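Local coordinates for aryl acylamidase (bacterium CSBL00001, PDB 4YJ6), which probably hydrolyses the amide bond of N-acylated arylamines, as a member of the amidase signature enzyme family, at residues K21-S26 / R66-E71; V73-G78 / M238-G243; I271-N276 / D288-A293; L275-F280 / V307-P312. All coordinates share one frame; numbering follows the deposited sequence.

Interaction 1 of 4, residues K21-S26 / R66-E71; sequences KSKQIS and RIMQGE
The aliphatic part of Lys-23 lies along Ile-67, the two side chains passing in opposite directions. CG of Lys-23 sits 3.9 Å from CG2 of Ile-67, and CE comes to 3.7 Å from the Ile-67 carbonyl O. Beyond CG the lysine chain is fully extended, which carries its ammonium group past the branch of Ile-67 to the end of the facing helix. Met-68, a selenomethionine, bends at chi2 (-41°), which helps bring its SE to 4.0 Å from Lys-23 CD. Two helix ends meet here, and both close with a Schellman motif. Lys-23 is the C-prime residue after helix 13-21: its phi is +61°, Gln-24 N bonds back to Leu-19 O, and Lys-23 N to Val-20 O. Gly-70 plays the same part after helix 53-69, with Glu-71 N bonded to Arg-66 O at 2.9 Å and a weak bond from Gly-70 N to Ile-67 O. No direct hydrogen bond joins the two segments, though Ser-26 OG bonds to Glu-64 nearby; a water bridges them. Lys-23 NZ donates to it at 2.7 Å, and it donates to Ile-67 O at 3.1 Å. A positive charge near the Ile-67 carbonyl, at the C-terminal end of helix 53-69, is probably favourable electrostatically. On its other branch, Ile-67 packs against Val-73 through CG1, and its side chain also touches Val-20 and Pro-27.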
loop_
_atom_site.group_PDB
_atom_site.type_symbol
_atom_site.label_atom_id
_atom_site.label_comp_id
_atom_site.label_asym_id
_atom_site.label_seq_id
_atom_site.Cartn_x
_atom_site.Cartn_y
_atom_site.Cartn_z
ATOM N N LYS A 21 -22.605 -13.714 8.085
ATOM C CA LYS A 21 -22.828 -14.286 9.403
ATOM C C LYS A 21 -24.318 -14.493 9.654
ATOM O O LYS A 21 -24.728 -15.496 10.266
ATOM C CB LYS A 21 -22.272 -13.371 10.493
ATOM C CG LYS A 21 -22.608 -13.844 11.895
ATOM C CD LYS A 21 -22.534 -12.743 12.909
ATOM C CE LYS A 21 -23.591 -12.994 14.020
ATOM N NZ LYS A 21 -25.037 -13.110 13.511
ATOM N N SER A 22 -25.131 -13.550 9.201
ATOM C CA SER A 22 -26.581 -13.660 9.376
ATOM C C SER A 22 -27.269 -14.527 8.327
ATOM O O SER A 22 -28.510 -14.616 8.296
ATOM C CB SER A 22 -27.218 -12.275 9.382
ATOM O OG SER A 22 -27.053 -11.649 8.131
ATOM N N LYS A 23 -26.468 -15.176 7.480
ATOM C CA LYS A 23 -26.971 -16.048 6.418
ATOM C C LYS A 23 -27.848 -15.339 5.392
ATOM O O LYS A 23 -28.693 -15.964 4.748
ATOM C CB LYS A 23 -27.714 -17.257 7.013
ATOM C CG LYS A 23 -26.880 -18.020 8.032
ATOM C CD LYS A 23 -27.646 -19.203 8.665
ATOM C CE LYS A 23 -26.826 -19.873 9.780
ATOM N NZ LYS A 23 -27.666 -20.825 10.619
ATOM N N GLN A 24 -27.662 -14.036 5.214
ATOM C CA GLN A 24 -28.385 -13.346 4.158
ATOM C C GLN A 24 -27.823 -13.637 2.779
ATOM O O GLN A 24 -28.536 -13.575 1.775
ATOM C CB GLN A 24 -28.372 -11.850 4.376
ATOM C CG GLN A 24 -29.231 -11.394 5.540
ATOM C CD GLN A 24 -29.130 -9.890 5.715
ATOM O OE1 GLN A 24 -29.571 -9.136 4.860
ATOM N NE2 GLN A 24 -28.491 -9.462 6.800
ATOM N N ILE A 25 -26.537 -13.956 2.726
ATOM C CA ILE A 25 -25.907 -14.269 1.456
ATOM C C ILE A 25 -24.912 -15.383 1.741
ATOM O O ILE A 25 -24.264 -15.373 2.779
ATOM C CB ILE A 25 -25.175 -13.032 0.859
ATOM C CG1 ILE A 25 -24.694 -13.324 -0.564
ATOM C CG2 ILE A 25 -24.003 -12.592 1.747
ATOM C CD1 ILE A 25 -24.173 -12.051 -1.285
ATOM N N SER A 26 -24.819 -16.350 0.836
ATOM C CA SER A 26 -23.841 -17.427 0.969
ATOM C C SER A 26 -22.453 -16.960 0.539
ATOM O O SER A 26 -22.341 -16.189 -0.383
ATOM C CB SER A 26 -24.211 -18.579 0.031
ATOM O OG SER A 26 -23.247 -19.636 0.174
ATOM N N ARG A 66 -19.576 -24.851 7.141
ATOM C CA ARG A 66 -19.364 -24.518 8.536
ATOM C C ARG A 66 -20.438 -23.560 9.063
ATOM O O ARG A 66 -20.923 -23.730 10.179
ATOM C CB ARG A 66 -17.982 -23.913 8.751
ATOM C CG ARG A 66 -16.870 -24.970 8.646
ATOM C CD ARG A 66 -15.528 -24.360 9.036
ATOM N NE ARG A 66 -14.902 -23.670 7.911
ATOM C CZ ARG A 66 -14.378 -22.445 7.945
ATOM N NH1 ARG A 66 -14.420 -21.690 9.057
ATOM N NH2 ARG A 66 -13.801 -21.977 6.841
ATOM N N ILE A 67 -20.806 -22.556 8.264
ATOM C CA ILE A 67 -21.855 -21.617 8.678
ATOM C C ILE A 67 -23.179 -22.353 8.890
ATOM O O ILE A 67 -23.899 -22.112 9.870
ATOM C CB ILE A 67 -22.047 -20.523 7.603
ATOM C CG1 ILE A 67 -20.841 -19.582 7.641
ATOM C CG2 ILE A 67 -23.390 -19.769 7.798
ATOM C CD1 ILE A 67 -20.860 -18.545 6.512
HETATM N N MSE A 68 -23.509 -23.245 7.967
HETATM C CA MSE A 68 -24.794 -23.947 8.055
HETATM C C MSE A 68 -24.823 -24.905 9.246
HETATM O O MSE A 68 -25.873 -25.078 9.868
HETATM C CB MSE A 68 -25.108 -24.677 6.744
HETATM C CG MSE A 68 -25.383 -23.664 5.613
HETATM SE SE MSE A 68 -26.488 -22.091 6.121
HETATM C CE MSE A 68 -28.203 -22.883 5.672
ATOM N N GLN A 69 -23.666 -25.464 9.604
ATOM C CA GLN A 69 -23.589 -26.406 10.725
ATOM C C GLN A 69 -23.246 -25.744 12.040
ATOM O O GLN A 69 -23.136 -26.421 13.064
ATOM C CB GLN A 69 -22.573 -27.513 10.421
ATOM C CG GLN A 69 -22.865 -28.215 9.122
ATOM C CD GLN A 69 -24.144 -29.001 9.194
ATOM O OE1 GLN A 69 -24.303 -29.837 10.083
ATOM N NE2 GLN A 69 -25.082 -28.723 8.277
ATOM N N GLY A 70 -23.065 -24.423 12.031
ATOM C CA GLY A 70 -22.755 -23.691 13.248
ATOM C C GLY A 70 -21.381 -23.949 13.827
ATOM O O GLY A 70 -21.175 -23.819 15.027
ATOM N N GLU A 71 -20.431 -24.321 12.971
ATOM C CA GLU A 71 -19.026 -24.474 13.357
ATOM C C GLU A 71 -18.281 -23.134 13.342
ATOM O O GLU A 71 -18.764 -22.155 12.758
ATOM C CB GLU A 71 -18.355 -25.466 12.404
ATOM C CG GLU A 71 -19.006 -26.855 12.512
ATOM C CD GLU A 71 -18.456 -27.848 11.497
ATOM O OE1 GLU A 71 -17.409 -27.577 10.899
ATOM O OE2 GLU A 71 -19.078 -28.908 11.300
HETATM O O HOH W 1 -26.211 -22.646 11.899
#

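Interaction 2 of 4, residues V73-G78 / M238-G243; sequences VGMLAG and MNVLHG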
loop_
_atom_site.group_PDB
_atom_site.type_symbol
_atom_site.label_atom_id
_atom_site.label_comp_id
_atom_site.label_asym_id
_atom_site.label_seq_id
_atom_site.Cartn_x
_atom_site.Cartn_y
_atom_site.Cartn_z
ATOM N N VAL A 73 -16.220 -19.880 12.668
ATOM C CA VAL A 73 -15.771 -19.195 11.466
ATOM C C VAL A 73 -15.010 -17.933 11.895
ATOM O O VAL A 73 -15.122 -17.470 13.034
ATOM C CB VAL A 73 -16.931 -18.838 10.497
ATOM C CG1 VAL A 73 -17.653 -20.135 10.017
ATOM C CG2 VAL A 73 -17.924 -17.884 11.140
ATOM N N GLY A 74 -14.223 -17.392 10.973
ATOM C CA GLY A 74 -13.314 -16.315 11.319
ATOM C C GLY A 74 -13.933 -14.929 11.313
ATOM O O GLY A 74 -15.090 -14.709 10.927
HETATM N N MSE A 75 -13.143 -13.957 11.750
HETATM C CA MSE A 75 -13.705 -12.627 11.967
HETATM C C MSE A 75 -13.950 -11.854 10.658
HETATM O O MSE A 75 -14.612 -10.807 10.659
HETATM C CB MSE A 75 -12.820 -11.835 12.934
HETATM C CG MSE A 75 -11.630 -11.170 12.357
HETATM SE SE MSE A 75 -10.624 -10.284 13.870
HETATM C CE MSE A 75 -10.019 -12.060 14.551
ATOM N N LEU A 76 -13.382 -12.329 9.549
ATOM C CA LEU A 76 -13.645 -11.733 8.236
ATOM C C LEU A 76 -14.367 -12.745 7.342
ATOM O O LEU A 76 -14.247 -12.726 6.127
ATOM C CB LEU A 76 -12.336 -11.289 7.563
ATOM C CG LEU A 76 -11.689 -10.079 8.241
ATOM C CD1 LEU A 76 -10.364 -9.767 7.510
ATOM C CD2 LEU A 76 -12.588 -8.884 8.183
ATOM N N ALA A 77 -15.146 -13.624 7.949
ATOM C CA ALA A 77 -15.757 -14.691 7.164
ATOM C C ALA A 77 -16.549 -14.186 5.955
ATOM O O ALA A 77 -17.530 -13.431 6.082
ATOM C CB ALA A 77 -16.660 -15.590 8.075
ATOM N N GLY A 78 -16.107 -14.608 4.779
ATOM C CA GLY A 78 -16.796 -14.302 3.540
ATOM C C GLY A 78 -16.334 -13.026 2.843
ATOM O O GLY A 78 -16.780 -12.736 1.754
HETATM N N MSE A 238 -6.806 -4.757 10.164
HETATM C CA MSE A 238 -5.633 -4.685 11.030
HETATM C C MSE A 238 -5.782 -5.574 12.245
HETATM O O MSE A 238 -4.805 -6.107 12.730
HETATM C CB MSE A 238 -5.393 -3.231 11.492
HETATM C CG MSE A 238 -4.837 -2.365 10.384
HETATM SE SE MSE A 238 -3.177 -3.091 9.693
HETATM C CE MSE A 238 -2.077 -3.181 11.318
ATOM N N ASN A 239 -6.996 -5.739 12.760
ATOM C CA ASN A 239 -7.182 -6.684 13.858
ATOM C C ASN A 239 -6.786 -8.103 13.469
ATOM O O ASN A 239 -6.313 -8.852 14.309
ATOM C CB ASN A 239 -8.631 -6.659 14.359
ATOM C CG ASN A 239 -8.851 -5.584 15.405
ATOM O OD1 ASN A 239 -7.902 -4.943 15.858
ATOM N ND2 ASN A 239 -10.086 -5.437 15.840
ATOM N N VAL A 240 -6.970 -8.444 12.199
ATOM C CA VAL A 240 -6.530 -9.731 11.697
ATOM C C VAL A 240 -5.028 -9.757 11.408
ATOM O O VAL A 240 -4.360 -10.720 11.740
ATOM C CB VAL A 240 -7.334 -10.102 10.418
ATOM C CG1 VAL A 240 -6.725 -11.373 9.656
ATOM C CG2 VAL A 240 -8.794 -10.385 10.806
ATOM N N LEU A 241 -4.516 -8.701 10.788
ATOM C CA LEU A 241 -3.148 -8.724 10.245
ATOM C C LEU A 241 -2.106 -8.569 11.323
ATOM O O LEU A 241 -1.034 -9.181 11.231
ATOM C CB LEU A 241 -2.959 -7.577 9.224
ATOM C CG LEU A 241 -3.702 -7.822 7.883
ATOM C CD1 LEU A 241 -3.675 -6.544 7.045
ATOM C CD2 LEU A 241 -3.069 -9.002 7.101
ATOM N N HIS A 242 -2.354 -7.732 12.327
ATOM C CA HIS A 242 -1.287 -7.452 13.303
ATOM C C HIS A 242 -1.068 -8.651 14.228
ATOM O O HIS A 242 -1.938 -9.535 14.366
ATOM C CB HIS A 242 -1.567 -6.172 14.114
ATOM C CG HIS A 242 -2.373 -6.407 15.353
ATOM N ND1 HIS A 242 -3.730 -6.647 15.315
ATOM C CD2 HIS A 242 -2.022 -6.402 16.663
ATOM C CE1 HIS A 242 -4.181 -6.809 16.552
ATOM N NE2 HIS A 242 -3.165 -6.660 17.384
ATOM N N GLY A 243 0.105 -8.671 14.864
ATOM C CA GLY A 243 0.356 -9.598 15.953
ATOM C C GLY A 243 1.733 -10.253 15.903
ATOM O O GLY A 243 2.384 -10.307 14.876
#
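Asn-239 meets Met-75 through its CB, 4.2 Å from the selenium of this selenomethionine, while its flat amide is engaged elsewhere: OD1 accepts from Phe-258 N and ND2 donates to Asp-257 OD1. The other flat group, the ring of His-242, has Met-238 O and Asn-239 CA at its edge, in the ring plane. Its ND1 donates to Met-238 O at 2.9 Å, and the backbone N of His-242 reaches the same oxygen from the opposite face of the carbonyl plane. This double grip lies where helix 231-241 ends, and the ring also meets that of Phe-258. Facing the helix is a type I beta turn from Gly-74 to Ala-77, in the loop between helix 53-69 and strand 80-84; Ala-77 N bonds to Gly-74 O at 3.2 Å. The turn presents Met-75 and Leu-76 to one methyl, Val-240 CG2. With chi1 at 82°, CG of Met-75 lies between its backbone N and carbonyl carbon and presses to 3.3 Å from Val-240 CG2, tighter than usual for two carbons; SE follows at 3.6 Å from that methyl. Leu-76 brings CD1 to 3.7 Å from Val-240 CG2. Met-120, on helix 115-122, touches both Leu-76 and Val-240.

Interaction 3 of 4, residues I271-N276 / D288-A293; sequences IGLTLN and DLIGKA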
loop_
_atom_site.group_PDB
_atom_site.type_symbol
_atom_site.label_atom_id
_atom_site.label_comp_id
_atom_site.label_asym_id
_atom_site.label_seq_id
_atom_site.Cartn_x
_atom_site.Cartn_y
_atom_site.Cartn_z
ATOM N N ILE A 271 -1.142 18.790 16.902
ATOM C CA ILE A 271 -0.902 18.238 15.577
ATOM C C ILE A 271 0.051 19.161 14.839
ATOM O O ILE A 271 -0.186 20.375 14.776
ATOM C CB ILE A 271 -2.198 18.127 14.812
ATOM C CG1 ILE A 271 -3.166 17.178 15.569
ATOM C CG2 ILE A 271 -1.936 17.613 13.372
ATOM C CD1 ILE A 271 -4.493 16.905 14.831
ATOM N N GLY A 272 1.127 18.597 14.299
ATOM C CA GLY A 272 2.045 19.369 13.474
ATOM C C GLY A 272 1.676 19.211 12.012
ATOM O O GLY A 272 1.090 18.200 11.635
ATOM N N LEU A 273 1.931 20.258 11.210
ATOM C CA LEU A 273 1.559 20.256 9.788
ATOM C C LEU A 273 2.779 20.663 8.959
ATOM O O LEU A 273 3.492 21.612 9.308
ATOM C CB LEU A 273 0.416 21.270 9.557
ATOM C CG LEU A 273 0.053 21.542 8.104
ATOM C CD1 LEU A 273 -0.452 20.282 7.422
ATOM C CD2 LEU A 273 -1.008 22.688 8.039
ATOM N N THR A 274 3.056 19.926 7.883
ATOM C CA THR A 274 4.062 20.371 6.908
ATOM C C THR A 274 3.504 20.176 5.514
ATOM O O THR A 274 2.816 19.196 5.258
ATOM C CB THR A 274 5.378 19.598 7.051
ATOM O OG1 THR A 274 6.307 20.059 6.063
ATOM C CG2 THR A 274 5.157 18.034 6.924
ATOM N N LEU A 275 3.754 21.118 4.603
ATOM C CA LEU A 275 3.271 20.937 3.240
ATOM C C LEU A 275 4.295 20.310 2.299
ATOM O O LEU A 275 3.970 19.990 1.168
ATOM C CB LEU A 275 2.748 22.278 2.681
ATOM C CG LEU A 275 1.646 22.867 3.572
ATOM C CD1 LEU A 275 1.237 24.251 3.042
ATOM C CD2 LEU A 275 0.420 21.938 3.683
ATOM N N ASN A 276 5.538 20.118 2.750
ATOM C CA ASN A 276 6.563 19.574 1.880
ATOM C C ASN A 276 7.761 19.021 2.637
ATOM O O ASN A 276 8.795 18.735 2.029
ATOM C CB ASN A 276 7.052 20.682 0.914
ATOM C CG ASN A 276 7.577 21.903 1.644
ATOM O OD1 ASN A 276 7.760 21.916 2.869
ATOM N ND2 ASN A 276 7.755 22.998 0.878
ATOM N N ASP A 288 -2.299 23.497 -1.156
ATOM C CA ASP A 288 -3.498 24.188 -0.720
ATOM C C ASP A 288 -4.574 23.263 -0.183
ATOM O O ASP A 288 -5.272 23.589 0.799
ATOM C CB ASP A 288 -4.101 25.013 -1.879
ATOM C CG ASP A 288 -3.198 26.154 -2.322
ATOM O OD1 ASP A 288 -2.241 26.506 -1.586
ATOM O OD2 ASP A 288 -3.464 26.688 -3.426
ATOM N N LEU A 289 -4.728 22.115 -0.831
ATOM C CA LEU A 289 -5.753 21.166 -0.430
ATOM C C LEU A 289 -5.427 20.633 0.961
ATOM O O LEU A 289 -6.305 20.451 1.786
ATOM C CB LEU A 289 -5.841 20.010 -1.452
ATOM C CG LEU A 289 -6.905 18.962 -1.174
ATOM C CD1 LEU A 289 -8.310 19.541 -1.344
ATOM C CD2 LEU A 289 -6.666 17.734 -2.114
ATOM N N ILE A 290 -4.149 20.385 1.222
ATOM C CA ILE A 290 -3.755 19.846 2.528
ATOM C C ILE A 290 -3.879 20.925 3.626
ATOM O O ILE A 290 -4.231 20.623 4.777
ATOM C CB ILE A 290 -2.327 19.245 2.488
ATOM C CG1 ILE A 290 -2.245 18.105 1.459
ATOM C CG2 ILE A 290 -1.875 18.788 3.902
ATOM C CD1 ILE A 290 -3.327 17.104 1.522
ATOM N N GLY A 291 -3.599 22.183 3.275
ATOM C CA GLY A 291 -3.814 23.253 4.232
ATOM C C GLY A 291 -5.264 23.314 4.671
ATOM O O GLY A 291 -5.575 23.581 5.832
ATOM N N LYS A 292 -6.164 23.089 3.718
ATOM C CA LYS A 292 -7.590 23.088 4.006
ATOM C C LYS A 292 -7.945 21.880 4.861
ATOM O O LYS A 292 -8.643 21.989 5.867
ATOM C CB LYS A 292 -8.348 23.017 2.685
ATOM C CG LYS A 292 -9.828 23.313 2.773
ATOM C CD LYS A 292 -10.395 23.559 1.365
ATOM C CE LYS A 292 -11.640 24.440 1.386
ATOM N NZ LYS A 292 -11.967 24.911 -0.007
ATOM N N ALA A 293 -7.440 20.713 4.468
ATOM C CA ALA A 293 -7.769 19.483 5.182
ATOM C C ALA A 293 -7.322 19.542 6.625
ATOM O O ALA A 293 -8.010 19.078 7.504
ATOM C CB ALA A 293 -7.141 18.271 4.482
#
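Leu-275 and Ile-290 mark the closest backbone approach, with their CA atoms 7.1 Å apart where the chain leaving strand 270-273 runs past helix 284-299. Strand and helix are the first two elements of a beta-alpha-beta unit completed by strand 303-306, which lies parallel to 270-273 in the mixed sheet. The helix packs on this sheet through apolar side chains. Within 288-293, Ile-290 meets both leucines: CB points toward 271-276, and CG2, anti to the backbone N, is the branch that does the touching. Leu-273 comes from the strand, its CD1 at 4.1 Å from Ile-290 CG2 and its side chain set at a slant to the isoleucine. Leu-275 instead runs antiparallel to Ile-290, bringing CD2 to 3.9 Å from CG2 and 4.0 Å from CB. Beyond this contact, Ile-290 also packs on Pro-398 and Met-458 of neighbouring strands, whereas Leu-273 and Leu-275 both rest on Phe-306. With chi1 at -57°, CG of Leu-275 is anti to the carbonyl carbon, and one methyl of its fork extends to the helix backbone: CD2 lies 4.0 Å from the backbone N of Gly-291.

Interaction 4 of 4, residues L275-F280 / V307-P312; sequences LNYGVF and VDLGIP
A chi1 of -59° places CG of Tyr-277 anti to its carbonyl carbon, and the ring then lies side by side with Leu-309, both side chains pointing the same way. The leucine methyl CD2 approaches the edge of the ring near its plane, 4.1 Å from CD1. In Val-279, chi1 of -64° likewise sets CG1 anti to the carbonyl carbon; this methyl comes to 4.0 Å from CB of Ile-311 and 3.8 Å from its carbonyl O, the two side chains crossing at about a right angle. The other end of Ile-311, CD1, reaches back to the Tyr-277 carbonyl O at 3.9 Å. Both segments are loops that follow adjacent parallel strands, 270-273 and 303-306, and each is folded by an Asx turn. Asn-276 OD1 accepts from Gly-278 N at 2.8 Å. Asp-308 OD1 accepts from Gly-310 N at 3.0 Å, with the donor 67° out of the carboxylate plane. The first loop is tightened further by Asn-276 O, which accepts from the backbone N of both Val-279 and Phe-280. Between the loops one water donates to Tyr-277 O at 2.6 Å and accepts from Ile-311 N at 2.9 Å. Outside the pair, Met-385 touches both Tyr-277 and Leu-309, and Met-318 touches both Val-279 and Ile-311. Since each Asx turn is internal to its own loop and no direct hydrogen bond spans the contact, the loops are joined by methyl and ring packing, with a water bridging Tyr-277 O and Ile-311 N as a polar link.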
loop_
_atom_site.group_PDB
_atom_site.type_symbol
_atom_site.label_atom_id
_atom_site.label_comp_id
_atom_site.label_asym_id
_atom_site.label_seq_id
_atom_site.Cartn_x
_atom_site.Cartn_y
_atom_site.Cartn_z
ATOM N N LEU A 275 3.754 21.118 4.603
ATOM C CA LEU A 275 3.271 20.937 3.240
ATOM C C LEU A 275 4.295 20.310 2.299
ATOM O O LEU A 275 3.970 19.990 1.168
ATOM C CB LEU A 275 2.748 22.278 2.681
ATOM C CG LEU A 275 1.646 22.867 3.572
ATOM C CD1 LEU A 275 1.237 24.251 3.042
ATOM C CD2 LEU A 275 0.420 21.938 3.683
ATOM N N ASN A 276 5.538 20.118 2.750
ATOM C CA ASN A 276 6.563 19.574 1.880
ATOM C C ASN A 276 7.761 19.021 2.637
ATOM O O ASN A 276 8.795 18.735 2.029
ATOM C CB ASN A 276 7.052 20.682 0.914
ATOM C CG ASN A 276 7.577 21.903 1.644
ATOM O OD1 ASN A 276 7.760 21.916 2.869
ATOM N ND2 ASN A 276 7.755 22.998 0.878
ATOM N N TYR A 277 7.591 18.801 3.951
ATOM C CA TYR A 277 8.676 18.348 4.830
ATOM C C TYR A 277 9.915 19.217 4.716
ATOM O O TYR A 277 11.021 18.786 5.067
ATOM C CB TYR A 277 9.059 16.879 4.537
ATOM C CG TYR A 277 7.948 15.856 4.689
ATOM C CD1 TYR A 277 7.696 15.234 5.929
ATOM C CD2 TYR A 277 7.195 15.460 3.618
ATOM C CE1 TYR A 277 6.704 14.235 6.072
ATOM C CE2 TYR A 277 6.202 14.434 3.743
ATOM C CZ TYR A 277 5.957 13.838 4.980
ATOM O OH TYR A 277 4.976 12.843 5.088
ATOM N N GLY A 278 9.714 20.462 4.272
ATOM C CA GLY A 278 10.803 21.417 4.138
ATOM C C GLY A 278 11.792 21.156 3.024
ATOM O O GLY A 278 12.719 21.955 2.834
ATOM N N VAL A 279 11.651 20.041 2.306
ATOM C CA VAL A 279 12.656 19.655 1.315
ATOM C C VAL A 279 12.099 19.233 -0.048
ATOM O O VAL A 279 12.870 19.172 -0.994
ATOM C CB VAL A 279 13.562 18.486 1.803
ATOM C CG1 VAL A 279 14.375 18.923 3.017
ATOM C CG2 VAL A 279 12.718 17.276 2.174
ATOM N N PHE A 280 10.799 18.922 -0.162
ATOM C CA PHE A 280 10.269 18.469 -1.471
ATOM C C PHE A 280 9.585 19.595 -2.236
ATOM O O PHE A 280 8.942 20.450 -1.631
ATOM C CB PHE A 280 9.191 17.394 -1.311
ATOM C CG PHE A 280 9.682 16.098 -0.702
ATOM C CD1 PHE A 280 9.619 15.906 0.682
ATOM C CD2 PHE A 280 10.191 15.088 -1.506
ATOM C CE1 PHE A 280 10.048 14.713 1.250
ATOM C CE2 PHE A 280 10.643 13.878 -0.955
ATOM C CZ PHE A 280 10.553 13.688 0.426
ATOM N N VAL A 307 5.062 22.935 11.354
ATOM C CA VAL A 307 6.325 22.511 11.942
ATOM C C VAL A 307 7.413 22.389 10.874
ATOM O O VAL A 307 7.145 22.119 9.704
ATOM C CB VAL A 307 6.178 21.135 12.693
ATOM C CG1 VAL A 307 5.206 21.286 13.824
ATOM C CG2 VAL A 307 5.728 20.000 11.721
ATOM N N ASP A 308 8.650 22.540 11.305
ATOM C CA ASP A 308 9.811 22.363 10.438
ATOM C C ASP A 308 10.606 21.141 10.943
ATOM O O ASP A 308 11.136 21.142 12.029
ATOM C CB ASP A 308 10.686 23.628 10.482
ATOM C CG ASP A 308 11.938 23.486 9.667
ATOM O OD1 ASP A 308 12.000 22.590 8.794
ATOM O OD2 ASP A 308 12.899 24.245 9.914
ATOM N N LEU A 309 10.632 20.075 10.156
ATOM C CA LEU A 309 11.390 18.891 10.553
ATOM C C LEU A 309 12.890 19.123 10.602
ATOM O O LEU A 309 13.600 18.422 11.313
ATOM C CB LEU A 309 11.118 17.743 9.585
ATOM C CG LEU A 309 9.957 16.877 10.052
ATOM C CD1 LEU A 309 8.637 17.649 9.801
ATOM C CD2 LEU A 309 9.997 15.553 9.329
ATOM N N GLY A 310 13.378 20.109 9.847
ATOM C CA GLY A 310 14.797 20.383 9.833
ATOM C C GLY A 310 15.680 19.311 9.187
ATOM O O GLY A 310 16.835 19.126 9.585
ATOM N N ILE A 311 15.153 18.629 8.176
ATOM C CA ILE A 311 15.928 17.602 7.466
ATOM C C ILE A 311 17.102 18.284 6.723
ATOM O O ILE A 311 16.876 19.186 5.930
ATOM C CB ILE A 311 15.024 16.894 6.444
ATOM C CG1 ILE A 311 13.957 16.038 7.175
ATOM C CG2 ILE A 311 15.872 16.024 5.525
ATOM C CD1 ILE A 311 12.838 15.543 6.227
ATOM N N PRO A 312 18.352 17.883 7.005
ATOM C CA PRO A 312 19.500 18.609 6.424
ATOM C C PRO A 312 20.009 18.042 5.105
ATOM O O PRO A 312 20.951 18.579 4.502
ATOM C CB PRO A 312 20.568 18.471 7.497
ATOM C CG PRO A 312 20.285 17.087 8.064
ATOM C CD PRO A 312 18.770 16.989 8.102
HETATM O O HOH W 2 12.843 19.676 6.700
#

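Overall arrangement
Interaction 1 is a surface contact whose centre lies about 32 Å from the centre of the chain; the other three are partly buried. Interactions 1 and 2 touch through packing of Val-73 on Arg-66 and Ile-67, at the end of helix 53-69 and the loop that follows. Interactions 3 and 4 share Leu-275 and Asn-276, and a probable hydrogen bond from Val-307 N to Leu-273 O links them; interaction 3 packs strand and helix within the beta-alpha-beta unit, and interaction 4 joins the loops that leave its two strands. Interactions 1 and 4 lie on opposite sides of the chain's centre, their nearest atoms about 38 Å apart. Apolar packing alone carries interactions 2 and 3, whereas a bridging water supplements it in interactions 1 and 4.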